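Local coordinates for protein fimbrial structural subunit (Actinomyces naeslundii, PDB 3QDH) that builds the shaft of type 2 fimbriae as their structural subunit and mediates Actinomyces interactions with streptococci and host cells during oral biofilm development, at residues A[7-12]-A[230-235]; A[180-185]-A[212-217]; A[194-199]-A[245-250]; A[249-254]-A[266-271]. All coordinates share one frame; numbering follows the deposited sequence.

Contact 1. Residues A[7-12]-A[230-235]; sequences EKSIQE and DSIDGA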
loop_
_atom_site.group_PDB
_atom_site.type_symbol
_atom_site.label_atom_id
_atom_site.label_comp_id
_atom_site.label_asym_id
_atom_site.label_seq_id
_atom_site.Cartn_x
_atom_site.Cartn_y
_atom_site.Cartn_z
ATOM N N GLU A 7 -7.420 2.607 -14.826
ATOM C CA GLU A 7 -8.108 2.585 -13.547
ATOM C C GLU A 7 -7.133 2.153 -12.464
ATOM O O GLU A 7 -6.326 1.240 -12.674
ATOM C CB GLU A 7 -9.327 1.650 -13.590
ATOM C CG GLU A 7 -10.491 2.149 -14.474
ATOM C CD GLU A 7 -10.160 2.138 -15.957
ATOM O OE1 GLU A 7 -9.838 1.058 -16.487
ATOM O OE2 GLU A 7 -10.221 3.203 -16.621
ATOM N N LYS A 8 -7.215 2.793 -11.303
ATOM C CA LYS A 8 -6.342 2.435 -10.195
ATOM C C LYS A 8 -7.154 2.173 -8.931
ATOM O O LYS A 8 -8.159 2.858 -8.666
ATOM C CB LYS A 8 -5.285 3.533 -9.966
ATOM C CG LYS A 8 -4.258 3.209 -8.890
ATOM C CD LYS A 8 -3.053 4.154 -8.933
ATOM C CE LYS A 8 -2.020 3.692 -7.902
ATOM N NZ LYS A 8 -0.681 4.368 -7.926
ATOM N N SER A 9 -6.726 1.164 -8.173
ATOM C CA SER A 9 -7.328 0.838 -6.886
ATOM C C SER A 9 -6.242 0.636 -5.833
ATOM O O SER A 9 -5.065 0.965 -6.061
ATOM C CB SER A 9 -8.196 -0.424 -7.004
ATOM O OG SER A 9 -8.968 -0.618 -5.826
ATOM N N ILE A 10 -6.644 0.121 -4.672
ATOM C CA ILE A 10 -5.717 -0.252 -3.594
ATOM C C ILE A 10 -6.173 -1.569 -2.961
ATOM O O ILE A 10 -7.353 -1.748 -2.673
ATOM C CB ILE A 10 -5.654 0.810 -2.445
ATOM C CG1 ILE A 10 -5.460 2.231 -2.986
ATOM C CG2 ILE A 10 -4.523 0.477 -1.461
ATOM C CD1 ILE A 10 -5.689 3.333 -1.920
ATOM N N GLN A 11 -5.234 -2.486 -2.758
ATOM C CA GLN A 11 -5.499 -3.708 -2.013
ATOM C C GLN A 11 -5.862 -3.391 -0.560
ATOM O O GLN A 11 -5.219 -2.548 0.064
ATOM C CB GLN A 11 -4.250 -4.594 -2.007
ATOM C CG GLN A 11 -4.295 -5.772 -2.957
ATOM C CD GLN A 11 -3.574 -6.980 -2.379
ATOM O OE1 GLN A 11 -2.466 -6.862 -1.857
ATOM N NE2 GLN A 11 -4.211 -8.147 -2.452
ATOM N N GLU A 12 -6.889 -4.064 -0.040
ATOM C CA GLU A 12 -7.168 -4.097 1.405
ATOM C C GLU A 12 -5.854 -4.102 2.178
ATOM O O GLU A 12 -5.107 -5.079 2.105
ATOM C CB GLU A 12 -7.898 -5.390 1.770
ATOM C CG GLU A 12 -9.399 -5.361 1.812
ATOM C CD GLU A 12 -9.942 -6.538 2.614
ATOM O OE1 GLU A 12 -10.277 -7.587 2.005
ATOM O OE2 GLU A 12 -10.003 -6.426 3.858
ATOM N N ASP A 230 -8.503 4.074 3.530
ATOM C CA ASP A 230 -8.193 4.388 2.133
ATOM C C ASP A 230 -9.413 4.897 1.363
ATOM O O ASP A 230 -10.535 4.876 1.874
ATOM C CB ASP A 230 -7.477 3.218 1.425
ATOM C CG ASP A 230 -8.343 1.974 1.307
ATOM O OD1 ASP A 230 -9.498 2.078 0.845
ATOM O OD2 ASP A 230 -7.861 0.874 1.656
ATOM N N SER A 231 -9.177 5.355 0.134
ATOM C CA SER A 231 -10.193 6.043 -0.654
ATOM C C SER A 231 -11.108 5.085 -1.435
ATOM O O SER A 231 -11.993 5.534 -2.163
ATOM C CB SER A 231 -9.529 7.046 -1.606
ATOM O OG SER A 231 -8.651 6.392 -2.515
ATOM N N ILE A 232 -10.902 3.779 -1.272
ATOM C CA ILE A 232 -11.685 2.785 -2.021
ATOM C C ILE A 232 -12.951 2.390 -1.275
ATOM O O ILE A 232 -12.900 2.074 -0.091
ATOM C CB ILE A 232 -10.865 1.497 -2.316
ATOM C CG1 ILE A 232 -9.462 1.839 -2.849
ATOM C CG2 ILE A 232 -11.641 0.566 -3.272
ATOM C CD1 ILE A 232 -9.450 2.613 -4.170
ATOM N N ASP A 233 -14.080 2.403 -1.966
ATOM C CA ASP A 233 -15.342 1.936 -1.375
ATOM C C ASP A 233 -15.579 0.457 -1.690
ATOM O O ASP A 233 -14.954 -0.105 -2.596
ATOM C CB ASP A 233 -16.515 2.781 -1.874
ATOM C CG ASP A 233 -17.514 3.122 -0.765
ATOM O OD1 ASP A 233 -17.307 2.714 0.414
ATOM O OD2 ASP A 233 -18.500 3.819 -1.084
ATOM N N GLY A 234 -16.474 -0.177 -0.941
ATOM C CA GLY A 234 -16.779 -1.583 -1.169
ATOM C C GLY A 234 -16.991 -2.377 0.095
ATOM O O GLY A 234 -16.407 -2.075 1.141
ATOM N N ALA A 235 -17.835 -3.399 -0.017
ATOM C CA ALA A 235 -18.239 -4.236 1.105
ATOM C C ALA A 235 -17.073 -4.989 1.733
ATOM O O ALA A 235 -16.191 -5.479 1.026
ATOM C CB ALA A 235 -19.312 -5.227 0.650
HETATM O O HOH W 1 -5.669 -0.410 1.762
#

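Contact 2. Residues A[180-185]-A[212-217]; sequences GAQFQL and TLTTDA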
loop_
_atom_site.group_PDB
_atom_site.type_symbol
_atom_site.label_atom_id
_atom_site.label_comp_id
_atom_site.label_asym_id
_atom_site.label_seq_id
_atom_site.Cartn_x
_atom_site.Cartn_y
_atom_site.Cartn_z
ATOM N N GLY A 180 12.849 -0.442 28.666
ATOM C CA GLY A 180 12.701 -1.891 28.728
ATOM C C GLY A 180 11.283 -2.397 28.888
ATOM O O GLY A 180 11.065 -3.603 28.969
ATOM N N ALA A 181 10.318 -1.483 28.951
ATOM C CA ALA A 181 8.914 -1.862 28.946
ATOM C C ALA A 181 8.559 -2.399 27.560
ATOM O O ALA A 181 9.041 -1.888 26.548
ATOM C CB ALA A 181 8.039 -0.675 29.301
ATOM N N GLN A 182 7.734 -3.438 27.522
ATOM C CA GLN A 182 7.388 -4.075 26.256
ATOM C C GLN A 182 5.892 -4.037 25.950
ATOM O O GLN A 182 5.058 -4.275 26.825
ATOM C CB GLN A 182 7.965 -5.493 26.170
ATOM C CG GLN A 182 9.480 -5.513 25.958
ATOM C CD GLN A 182 10.043 -6.899 25.688
ATOM O OE1 GLN A 182 9.361 -7.910 25.843
ATOM N NE2 GLN A 182 11.306 -6.947 25.284
ATOM N N PHE A 183 5.576 -3.725 24.693
ATOM C CA PHE A 183 4.200 -3.565 24.222
ATOM C C PHE A 183 3.981 -4.309 22.904
ATOM O O PHE A 183 4.932 -4.624 22.188
ATOM C CB PHE A 183 3.869 -2.079 23.999
ATOM C CG PHE A 183 3.799 -1.256 25.262
ATOM C CD1 PHE A 183 2.590 -1.083 25.932
ATOM C CD2 PHE A 183 4.935 -0.616 25.760
ATOM C CE1 PHE A 183 2.518 -0.303 27.093
ATOM C CE2 PHE A 183 4.872 0.167 26.916
ATOM C CZ PHE A 183 3.666 0.322 27.584
ATOM N N GLN A 184 2.714 -4.587 22.604
ATOM C CA GLN A 184 2.299 -5.166 21.328
ATOM C C GLN A 184 1.034 -4.450 20.846
ATOM O O GLN A 184 0.176 -4.089 21.654
ATOM C CB GLN A 184 2.041 -6.674 21.466
ATOM C CG GLN A 184 3.291 -7.507 21.766
ATOM C CD GLN A 184 3.115 -8.985 21.466
ATOM O OE1 GLN A 184 2.123 -9.602 21.855
ATOM N NE2 GLN A 184 4.096 -9.564 20.781
ATOM N N LEU A 185 0.934 -4.231 19.536
ATOM C CA LEU A 185 -0.210 -3.528 18.949
ATOM C C LEU A 185 -1.180 -4.473 18.248
ATOM O O LEU A 185 -0.764 -5.380 17.522
ATOM C CB LEU A 185 0.259 -2.442 17.974
ATOM C CG LEU A 185 0.641 -1.085 18.569
ATOM C CD1 LEU A 185 1.600 -0.342 17.651
ATOM C CD2 LEU A 185 -0.599 -0.238 18.872
ATOM N N THR A 212 7.147 -6.970 18.731
ATOM C CA THR A 212 7.301 -6.542 20.120
ATOM C C THR A 212 8.015 -5.201 20.142
ATOM O O THR A 212 9.064 -5.038 19.522
ATOM C CB THR A 212 8.076 -7.576 20.968
ATOM O OG1 THR A 212 7.418 -8.843 20.888
ATOM C CG2 THR A 212 8.134 -7.147 22.428
ATOM N N LEU A 213 7.427 -4.245 20.853
ATOM C CA LEU A 213 7.975 -2.900 20.941
ATOM C C LEU A 213 8.563 -2.667 22.324
ATOM O O LEU A 213 7.937 -2.997 23.333
ATOM C CB LEU A 213 6.890 -1.863 20.635
ATOM C CG LEU A 213 6.111 -2.053 19.325
ATOM C CD1 LEU A 213 4.911 -1.124 19.265
ATOM C CD2 LEU A 213 7.010 -1.869 18.105
ATOM N N THR A 214 9.765 -2.100 22.354
ATOM C CA THR A 214 10.494 -1.865 23.601
ATOM C C THR A 214 10.839 -0.390 23.749
ATOM O O THR A 214 11.417 0.215 22.838
ATOM C CB THR A 214 11.789 -2.709 23.657
ATOM O OG1 THR A 214 11.469 -4.085 23.413
ATOM C CG2 THR A 214 12.480 -2.582 25.026
ATOM N N THR A 215 10.467 0.177 24.895
ATOM C CA THR A 215 10.770 1.568 25.228
ATOM C C THR A 215 12.274 1.779 25.384
ATOM O O THR A 215 12.976 0.941 25.967
ATOM C CB THR A 215 10.066 2.018 26.532
ATOM O OG1 THR A 215 10.481 1.181 27.620
ATOM C CG2 THR A 215 8.549 1.947 26.391
ATOM N N ASP A 216 12.757 2.899 24.856
ATOM C CA ASP A 216 14.179 3.226 24.904
ATOM C C ASP A 216 14.546 3.910 26.225
ATOM O O ASP A 216 13.735 3.949 27.156
ATOM C CB ASP A 216 14.593 4.073 23.686
ATOM C CG ASP A 216 13.739 5.328 23.503
ATOM O OD1 ASP A 216 13.089 5.789 24.467
ATOM O OD2 ASP A 216 13.730 5.866 22.376
ATOM N N ALA A 217 15.762 4.449 26.298
ATOM C CA ALA A 217 16.265 5.106 27.513
ATOM C C ALA A 217 15.361 6.242 28.006
ATOM O O ALA A 217 15.309 6.520 29.209
ATOM C CB ALA A 217 17.693 5.607 27.296
#

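Contact 3. Residues A[194-199]-A[245-250]; sequences GTCTKD and ARCYVL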
loop_
_atom_site.group_PDB
_atom_site.type_symbol
_atom_site.label_atom_id
_atom_site.label_comp_id
_atom_site.label_asym_id
_atom_site.label_seq_id
_atom_site.Cartn_x
_atom_site.Cartn_y
_atom_site.Cartn_z
ATOM N N GLY A 194 -16.261 6.328 17.565
ATOM C CA GLY A 194 -16.104 7.719 17.995
ATOM C C GLY A 194 -15.246 7.781 19.246
ATOM O O GLY A 194 -14.473 8.722 19.438
ATOM N N THR A 195 -15.393 6.763 20.093
ATOM C CA THR A 195 -14.561 6.577 21.279
ATOM C C THR A 195 -13.985 5.163 21.244
ATOM O O THR A 195 -14.730 4.179 21.315
ATOM C CB THR A 195 -15.374 6.794 22.579
ATOM O OG1 THR A 195 -15.911 8.124 22.591
ATOM C CG2 THR A 195 -14.499 6.583 23.823
ATOM N N CYS A 196 -12.660 5.072 21.131
ATOM C CA CYS A 196 -11.968 3.786 20.981
ATOM C C CYS A 196 -12.071 2.889 22.224
ATOM O O CYS A 196 -12.094 3.379 23.354
ATOM C CB CYS A 196 -10.502 4.007 20.589
ATOM S SG CYS A 196 -10.278 4.880 19.006
ATOM N N THR A 197 -12.111 1.580 21.984
ATOM C CA THR A 197 -12.404 0.570 23.006
ATOM C C THR A 197 -11.236 -0.418 23.191
ATOM O O THR A 197 -10.375 -0.544 22.316
ATOM C CB THR A 197 -13.716 -0.191 22.637
ATOM O OG1 THR A 197 -14.802 0.741 22.546
ATOM C CG2 THR A 197 -14.065 -1.260 23.662
ATOM N N LYS A 198 -11.215 -1.112 24.330
ATOM C CA LYS A 198 -10.193 -2.125 24.631
ATOM C C LYS A 198 -10.320 -3.415 23.806
ATOM O O LYS A 198 -9.403 -4.240 23.802
ATOM C CB LYS A 198 -10.209 -2.476 26.125
ATOM C CG LYS A 198 -9.605 -1.422 27.040
ATOM C CD LYS A 198 -9.650 -1.878 28.499
ATOM C CE LYS A 198 -8.855 -0.956 29.419
ATOM N NZ LYS A 198 -9.365 0.447 29.466
ATOM N N ASP A 199 -11.452 -3.586 23.121
ATOM C CA ASP A 199 -11.738 -4.805 22.351
ATOM C C ASP A 199 -10.819 -5.001 21.144
ATOM O O ASP A 199 -10.740 -4.141 20.264
ATOM C CB ASP A 199 -13.206 -4.830 21.914
ATOM C CG ASP A 199 -14.137 -5.255 23.029
ATOM O OD1 ASP A 199 -14.807 -4.378 23.613
ATOM O OD2 ASP A 199 -14.184 -6.467 23.334
ATOM N N ALA A 245 -9.294 9.026 11.166
ATOM C CA ALA A 245 -8.792 8.438 12.406
ATOM C C ALA A 245 -9.216 6.975 12.498
ATOM O O ALA A 245 -10.280 6.610 12.005
ATOM C CB ALA A 245 -9.304 9.224 13.622
ATOM N N ARG A 246 -8.379 6.143 13.121
ATOM C CA ARG A 246 -8.675 4.720 13.305
ATOM C C ARG A 246 -8.210 4.234 14.679
ATOM O O ARG A 246 -7.168 4.675 15.177
ATOM C CB ARG A 246 -8.027 3.877 12.196
ATOM C CG ARG A 246 -8.521 2.433 12.137
ATOM C CD ARG A 246 -7.698 1.568 11.189
ATOM N NE ARG A 246 -7.915 0.139 11.430
ATOM C CZ ARG A 246 -8.540 -0.696 10.602
ATOM N NH1 ARG A 246 -9.025 -0.271 9.439
ATOM N NH2 ARG A 246 -8.674 -1.971 10.938
ATOM N N CYS A 247 -8.986 3.329 15.276
ATOM C CA CYS A 247 -8.682 2.758 16.591
ATOM C C CYS A 247 -7.781 1.530 16.515
ATOM O O CYS A 247 -7.945 0.663 15.644
ATOM C CB CYS A 247 -9.963 2.358 17.331
ATOM S SG CYS A 247 -11.156 3.660 17.640
ATOM N N TYR A 248 -6.840 1.469 17.453
ATOM C CA TYR A 248 -6.024 0.288 17.688
ATOM C C TYR A 248 -6.022 -0.035 19.188
ATOM O O TYR A 248 -6.511 0.756 20.000
ATOM C CB TYR A 248 -4.594 0.517 17.204
ATOM C CG TYR A 248 -4.413 0.481 15.704
ATOM C CD1 TYR A 248 -4.002 -0.688 15.066
ATOM C CD2 TYR A 248 -4.629 1.619 14.924
ATOM C CE1 TYR A 248 -3.822 -0.733 13.689
ATOM C CE2 TYR A 248 -4.450 1.586 13.537
ATOM C CZ TYR A 248 -4.046 0.403 12.931
ATOM O OH TYR A 248 -3.856 0.344 11.573
ATOM N N VAL A 249 -5.480 -1.199 19.537
ATOM C CA VAL A 249 -5.407 -1.646 20.931
ATOM C C VAL A 249 -3.955 -1.939 21.325
ATOM O O VAL A 249 -3.299 -2.811 20.743
ATOM C CB VAL A 249 -6.312 -2.882 21.185
ATOM C CG1 VAL A 249 -6.134 -3.414 22.606
ATOM C CG2 VAL A 249 -7.775 -2.537 20.931
ATOM N N LEU A 250 -3.464 -1.190 22.309
ATOM C CA LEU A 250 -2.105 -1.361 22.822
ATOM C C LEU A 250 -2.105 -2.245 24.070
ATOM O O LEU A 250 -2.850 -1.998 25.013
ATOM C CB LEU A 250 -1.476 0.003 23.122
ATOM C CG LEU A 250 0.008 0.060 23.492
ATOM C CD1 LEU A 250 0.884 -0.369 22.325
ATOM C CD2 LEU A 250 0.385 1.461 23.964
HETATM O O HOH W 2 -9.292 0.739 20.168
#

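Contact 4. Residues A[249-254]-A[266-271]; sequences VLVETK and GAVTPV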
loop_
_atom_site.group_PDB
_atom_site.type_symbol
_atom_site.label_atom_id
_atom_site.label_comp_id
_atom_site.label_asym_id
_atom_site.label_seq_id
_atom_site.Cartn_x
_atom_site.Cartn_y
_atom_site.Cartn_z
ATOM N N VAL A 249 -5.480 -1.199 19.537
ATOM C CA VAL A 249 -5.407 -1.646 20.931
ATOM C C VAL A 249 -3.955 -1.939 21.325
ATOM O O VAL A 249 -3.299 -2.811 20.743
ATOM C CB VAL A 249 -6.312 -2.882 21.185
ATOM C CG1 VAL A 249 -6.134 -3.414 22.606
ATOM C CG2 VAL A 249 -7.775 -2.537 20.931
ATOM N N LEU A 250 -3.464 -1.190 22.309
ATOM C CA LEU A 250 -2.105 -1.361 22.822
ATOM C C LEU A 250 -2.105 -2.245 24.070
ATOM O O LEU A 250 -2.850 -1.998 25.013
ATOM C CB LEU A 250 -1.476 0.003 23.122
ATOM C CG LEU A 250 0.008 0.060 23.492
ATOM C CD1 LEU A 250 0.884 -0.369 22.325
ATOM C CD2 LEU A 250 0.385 1.461 23.964
ATOM N N VAL A 251 -1.266 -3.277 24.057
ATOM C CA VAL A 251 -1.173 -4.227 25.164
ATOM C C VAL A 251 0.245 -4.219 25.734
ATOM O O VAL A 251 1.209 -4.436 25.001
ATOM C CB VAL A 251 -1.551 -5.667 24.710
ATOM C CG1 VAL A 251 -1.355 -6.679 25.846
ATOM C CG2 VAL A 251 -2.988 -5.711 24.206
ATOM N N GLU A 252 0.368 -3.961 27.036
ATOM C CA GLU A 252 1.655 -4.091 27.725
ATOM C C GLU A 252 1.937 -5.564 28.028
ATOM O O GLU A 252 1.137 -6.242 28.677
ATOM C CB GLU A 252 1.707 -3.245 29.004
ATOM C CG GLU A 252 3.138 -2.951 29.467
ATOM C CD GLU A 252 3.234 -2.231 30.811
ATOM O OE1 GLU A 252 2.229 -1.661 31.293
ATOM O OE2 GLU A 252 4.344 -2.230 31.386
ATOM N N THR A 253 3.071 -6.050 27.536
ATOM C CA THR A 253 3.429 -7.459 27.661
ATOM C C THR A 253 4.507 -7.707 28.720
ATOM O O THR A 253 4.612 -8.814 29.262
ATOM C CB THR A 253 3.880 -8.040 26.311
ATOM O OG1 THR A 253 4.779 -7.124 25.670
ATOM C CG2 THR A 253 2.668 -8.284 25.406
ATOM N N LYS A 254 5.304 -6.677 29.004
ATOM C CA LYS A 254 6.354 -6.757 30.022
ATOM C C LYS A 254 6.583 -5.405 30.695
ATOM O O LYS A 254 6.817 -4.386 30.028
ATOM C CB LYS A 254 7.666 -7.288 29.428
ATOM C CG LYS A 254 8.719 -7.673 30.478
ATOM C CD LYS A 254 10.084 -7.963 29.862
ATOM C CE LYS A 254 10.885 -6.692 29.600
ATOM N NZ LYS A 254 11.251 -5.943 30.846
ATOM N N GLY A 266 -6.079 -4.029 32.882
ATOM C CA GLY A 266 -5.213 -2.959 33.366
ATOM C C GLY A 266 -4.076 -2.645 32.410
ATOM O O GLY A 266 -3.618 -1.506 32.339
ATOM N N ALA A 267 -3.630 -3.660 31.673
ATOM C CA ALA A 267 -2.481 -3.548 30.774
ATOM C C ALA A 267 -2.870 -3.303 29.308
ATOM O O ALA A 267 -2.016 -3.367 28.417
ATOM C CB ALA A 267 -1.603 -4.794 30.893
ATOM N N VAL A 268 -4.150 -3.013 29.070
ATOM C CA VAL A 268 -4.678 -2.800 27.716
ATOM C C VAL A 268 -5.134 -1.347 27.522
ATOM O O VAL A 268 -5.959 -0.842 28.282
ATOM C CB VAL A 268 -5.841 -3.788 27.401
ATOM C CG1 VAL A 268 -6.499 -3.459 26.065
ATOM C CG2 VAL A 268 -5.348 -5.241 27.412
ATOM N N THR A 269 -4.594 -0.687 26.498
ATOM C CA THR A 269 -4.898 0.719 26.227
ATOM C C THR A 269 -5.444 0.930 24.805
ATOM O O THR A 269 -4.788 0.564 23.826
ATOM C CB THR A 269 -3.653 1.614 26.454
ATOM O OG1 THR A 269 -3.135 1.387 27.770
ATOM C CG2 THR A 269 -3.994 3.095 26.297
ATOM N N PRO A 270 -6.654 1.513 24.691
ATOM C CA PRO A 270 -7.183 1.910 23.383
ATOM C C PRO A 270 -6.479 3.161 22.861
ATOM O O PRO A 270 -6.325 4.132 23.601
ATOM C CB PRO A 270 -8.658 2.226 23.675
ATOM C CG PRO A 270 -8.936 1.647 25.033
ATOM C CD PRO A 270 -7.637 1.742 25.764
ATOM N N VAL A 271 -6.054 3.136 21.598
ATOM C CA VAL A 271 -5.380 4.291 20.989
ATOM C C VAL A 271 -6.049 4.756 19.686
ATOM O O VAL A 271 -6.368 3.943 18.819
ATOM C CB VAL A 271 -3.858 4.041 20.761
ATOM C CG1 VAL A 271 -3.123 3.935 22.093
ATOM C CG2 VAL A 271 -3.614 2.790 19.917
#

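Contact 1. Residues A[7-12]-A[230-235]
Two isoleucines, Ile10 and Ile232, cross obliquely where the chain just past strand 7-8 meets the loop that follows strand 220-230. In both, CG1 stands beside the backbone N. Ile10 then runs out straight (chi2 168°), whereas Ile232 folds its CD1 back (chi2 -62°). CG1 of Ile232 lies across the base of its partner, 4.0 Å from Ile10 CB. The tip of Ile10 slides past the aspartate in the opposite direction, its CD1 reaching Asp230 CB at 3.8 Å. Ser9, its OG anti to the backbone N, sets that hydroxyl 3.7 Å from Ile232 CD1. Branched apolar chains suit this seam, which Val154 also lines. Asp230 CG takes the crowded position between backbone N and carbonyl carbon; OD1 accepts the N-H of Ile232 on its anti lone pair at 3.1 Å, an Asx turn, and forms a salt bridge with Arg237. Next to Ser9, Lys8 NZ is covalently linked to Asn121 CG, an isopeptide bond of the CnaA-type module. The buried Ile10 N has no partner in the model. Direct contact is mainly van der Waals, so the polar link between these segments runs through a water, 2.8 Å from Gln11 O and 2.5 Å from Asp230 OD2.

Contact 2. Residues A[180-185]-A[212-217]
This antiparallel ladder belongs to the CnaB-type (SpaA-like prealbumin fold) module, where the short strand 213-214 lines one edge of strand 182-188. Phe183 and Leu213 form a hydrogen-bonded pair: Phe183 N gives to Leu213 O at 2.8 Å, and Leu213 N returns a nearly straight bond to Phe183 O at 2.9 Å. Both donors lie in the carbonyl planes. Gln182 and Thr214 make the next, non-hydrogen-bonded pair, with side chains side by side and pointing the same way. The extended glutamine brings NE2 toward Thr214 OG1 in a weak bond of 3.4 Å, while its OE1 meets the methyl of Thr212. Strand 245-254 flanks the other edge of 182-188, so Phe183 also packs on Leu250, and its face of the sheet, shared with Leu213, turns to Ile221 of strand 220-230. Large apolar residues fit that buried face, amides and hydroxyls the other. Leu185 CD1 crosses to Leu213 CD1 at 3.8 Å. Past the two paired positions, Thr215 N donates to Ala181 O at 3.0 Å, again in plane. The threonine takes the crowded first torsion (chi1 59°), putting OG1 3.0 Å from Ala181 N as acceptor; the same hydroxyl donates to Leu178 O. Its CG2 comes to the Phe183 ring edge. Gly180, whose positive phi (89°) favours glycine, gives N-H to Thr215 O at 3.0 Å, from above the carbonyl plane.

Contact 3. Residues A[194-199]-A[245-250]
Starting at CB, Cys196 leans from its loop toward strand 245-254 and approaches the partner cysteine at once, its CB lying 3.7 Å from Cys247 CB. One atom further, SG sits beside its own backbone N (chi1 -61°) and closes a disulfide with Cys247 SG at 2.0 Å. Cys247 adopts almost the same first torsion, and the C-S-S-C torsion of -79° is close to the relaxed right angle for a disulfide. Cysteine suits both positions because the covalent bond ties a loop without regular backbone pairing to the strand. It staples the connection between strands 182-188 and 200-201 of the CnaB-type module onto a central strand of its sheet, whose neighbours are 182-188 and 268-274. Two residues along that strand, Val249 points to the same side and offers its methyls to loop carbonyls: CG1 lies 3.6 Å from Lys198 O, while CG2 meets Asp199 O at 3.4 Å and Thr197 O at 3.6 Å. A compact beta-branched residue suits this place beneath the passing backbone. The CB atoms of Thr197, Lys198 and Asp199 all head away from the strand. Between the cysteines and the valine, a water donates to both Thr197 O, at 2.7 Å, and Tyr248 O, at 2.8 Å.

Contact 4. Residues A[249-254]-A[266-271]
A methyl-to-methyl pinch marks this strand pair: Val249 CG1 and Val268 CG1 stand only 3.5 Å apart, closer than carbons normally pack. The two side chains cross obliquely from diagonal positions, each with CG1 anti to its backbone N (chi1 175° and 173°), so the two CG1 methyls converge. Val251, directly paired with Val268, is easier: the two lie side by side, pointing the same way, with CG2 atoms 4.0 Å apart. These valines and Pro270 share one face of the sheet, covered in part by Lys198 and Cys196 of the disulfide loop. The backbone forms a regular antiparallel ladder between strands 245-254 and 268-274 of the prealbumin-like CnaB module. Leu250 and Thr269 exchange short, in-plane bonds, Leu250 N to Thr269 O at 2.7 Å and Thr269 N to Leu250 O at 2.6 Å. Leu250 O is further approached by Val268 CA-H. Pro270, which has no N-H to give, occupies a non-hydrogen-bonded position opposite Val249, where the ladder needs none. On the other face Leu250 and Thr269 turn inward, toward Ile163 and Ile285. At the far end Glu252 N-H donates a hydrogen bond to Ala267 O at 2.8 Å, nearly along the C=O axis. The small Ala267 methyl fits beside the stem of the glutamate, its CB 4.1 Å from Glu252 CB. The extended Glu252 chain runs along the buried side by Lys165. Tyr248, Leu250, Glu252 and Thr253 follow the YxLxET pattern, consistent with the E box of Gram-positive pilins. Thr253 and Lys254 then face Gln182 in a classic beta bulge.

How the contacts relate
Contacts 2, 3 and 4 all reach the same CnaB-type sheet, whereas contact 1 lies at the junction of the CnaA-type and CnaB-type modules, its centre 23 Å from that of contact 3. Strand 245-254 serves both contact 3 and contact 4, which share Val249 and Leu250; contact 2 joins them through strand 182-188, where Gln182 pairs with the bulge of contact 4 and Phe183 packs on Leu250. Contact 4 is the buried one; the other three are partly buried. The chemistry follows place: backbone ladders hold contacts 2 and 4, a covalent disulfide holds the loop of contact 3, and contact 1 relies on apolar packing. Waters bridge contacts 1 and 3, where no backbone ladder joins the two segments.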